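Local coordinates for glutathione S-transferase 1 (Ascaris suum, PDB 4Q5F) that conjugates reduced glutathione to a wide range of hydrophobic electrophiles and can also act as a glutathione peroxidase, at the interface of chains A and B. Numbering follows the deposited sequence. Chains: chain A/B, Glutathione S-transferase 1.

The interface of chains A and B. Residues chain A 68, 71, 73, 82; chain B 94-95, 98-99.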
loop_
_atom_site.group_PDB
_atom_site.type_symbol
_atom_site.label_atom_id
_atom_site.label_comp_id
_atom_site.label_asym_id
_atom_site.label_seq_id
_atom_site.Cartn_x
_atom_site.Cartn_y
_atom_site.Cartn_z
ATOM N N VAL A 68 6.691 -19.628 -3.531
ATOM C CA VAL A 68 7.065 -20.516 -2.444
ATOM C C VAL A 68 6.390 -21.867 -2.661
ATOM O O VAL A 68 5.164 -21.966 -2.700
ATOM C CB VAL A 68 6.712 -19.902 -1.061
ATOM C CG1 VAL A 68 5.225 -19.577 -0.948
ATOM C CG2 VAL A 68 7.159 -20.822 0.065
ATOM N N GLU A 71 3.786 -21.761 -5.628
ATOM C CA GLU A 71 2.705 -20.773 -5.660
ATOM C C GLU A 71 3.233 -19.343 -5.720
ATOM O O GLU A 71 4.094 -18.963 -4.933
ATOM C CB GLU A 71 1.787 -20.927 -4.449
ATOM C CG GLU A 71 0.722 -19.838 -4.369
ATOM C CD GLU A 71 -0.473 -20.228 -3.522
ATOM O OE1 GLU A 71 -0.499 -21.363 -3.000
ATOM O OE2 GLU A 71 -1.393 -19.394 -3.383
ATOM N N LEU A 73 3.319 -15.240 -5.541
ATOM C CA LEU A 73 2.833 -14.063 -4.828
ATOM C C LEU A 73 3.379 -12.797 -5.480
ATOM O O LEU A 73 4.594 -12.639 -5.616
ATOM C CB LEU A 73 3.271 -14.108 -3.361
ATOM C CG LEU A 73 2.848 -12.920 -2.490
ATOM C CD1 LEU A 73 1.332 -12.838 -2.379
ATOM C CD2 LEU A 73 3.482 -13.011 -1.113
ATOM N N TYR A 82 4.501 -10.714 4.029
ATOM C CA TYR A 82 4.422 -12.167 4.097
ATOM C C TYR A 82 5.721 -12.746 4.654
ATOM O O TYR A 82 5.700 -13.562 5.572
ATOM C CB TYR A 82 4.128 -12.771 2.723
ATOM C CG TYR A 82 4.229 -14.278 2.706
ATOM C CD1 TYR A 82 3.135 -15.071 3.027
ATOM C CD2 TYR A 82 5.422 -14.910 2.380
ATOM C CE1 TYR A 82 3.225 -16.450 3.018
ATOM C CE2 TYR A 82 5.522 -16.289 2.371
ATOM C CZ TYR A 82 4.421 -17.053 2.690
ATOM O OH TYR A 82 4.514 -18.425 2.680
ATOM N N PRO B 94 -1.776 -18.187 5.944
ATOM C CA PRO B 94 -0.774 -17.128 5.765
ATOM C C PRO B 94 -0.566 -16.721 4.308
ATOM O O PRO B 94 -0.336 -15.542 4.039
ATOM C CB PRO B 94 0.501 -17.762 6.324
ATOM C CG PRO B 94 0.014 -18.715 7.345
ATOM C CD PRO B 94 -1.256 -19.286 6.777
ATOM N N MET B 95 -0.640 -17.676 3.386
ATOM C CA MET B 95 -0.474 -17.366 1.971
ATOM C C MET B 95 -1.729 -16.686 1.434
ATOM O O MET B 95 -1.647 -15.819 0.567
ATOM C CB MET B 95 -0.162 -18.628 1.160
ATOM C CG MET B 95 -0.054 -18.394 -0.345
ATOM S SD MET B 95 1.112 -17.091 -0.789
ATOM C CE MET B 95 2.641 -17.784 -0.180
ATOM N N ALA B 98 -1.757 -13.100 2.291
ATOM C CA ALA B 98 -0.848 -12.404 1.394
ATOM C C ALA B 98 -1.514 -12.152 0.046
ATOM O O ALA B 98 -1.367 -11.078 -0.534
ATOM C CB ALA B 98 0.429 -13.204 1.216
ATOM N N GLN B 99 -2.249 -13.145 -0.448
ATOM C CA GLN B 99 -2.961 -13.008 -1.713
ATOM C C GLN B 99 -4.020 -11.914 -1.609
ATOM O O GLN B 99 -4.275 -11.195 -2.575
ATOM C CB GLN B 99 -3.611 -14.333 -2.120
ATOM C CG GLN B 99 -2.621 -15.429 -2.494
ATOM C CD GLN B 99 -1.796 -15.090 -3.723
ATOM O OE1 GLN B 99 -2.206 -14.291 -4.565
ATOM N NE2 GLN B 99 -0.622 -15.699 -3.828
#
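The start of helix 94-114 of chain B packs against the thioredoxin-like N-terminal domain of chain A, at the dimer interface typical of cytosolic glutathione transferases. B:Met95 reaches toward A:Val68 on strand 65-68 and crosses A:Tyr82 on helix 76-86 at a slant. It buries 93 Å² against chain A, more than any other residue of the patch. Its CG lies anti to the backbone N (chi1 177°), and the side chain then turns sharply twice (chi2 54°, chi3 63°). These turns carry the terminal methyl CE over one face of the A:Tyr82 ring, off centre toward the hydroxyl end, 3.5 Å from A:Tyr82 CZ. The same methyl meets A:Val68 CG1 tip to tip. The backbone carbonyl oxygen of B:Pro94 approaches the ring from another direction, at its edge and in its plane, with O 3.6 Å from A:Tyr82 CD1. One helical turn on from B:Pro94, B:Ala98 fits between the tyrosine and A:Leu73 of strand 71-74. Its methyl CB lies 3.8 Å from A:Tyr82 CD1 and 3.7 Å from A:Leu73 CD1. A:Glu71, poorly ordered, runs past B:Met95 in the opposite direction, its aliphatic stem extended. Its carboxylate appears to flank the methionine CG. The two-fold axis repeats the contact with the chains exchanged. One residue beyond B:Ala98, the side-chain amide of B:Gln99 lies beside the leucine, with NE2 3.8 Å from A:Leu73 CD1.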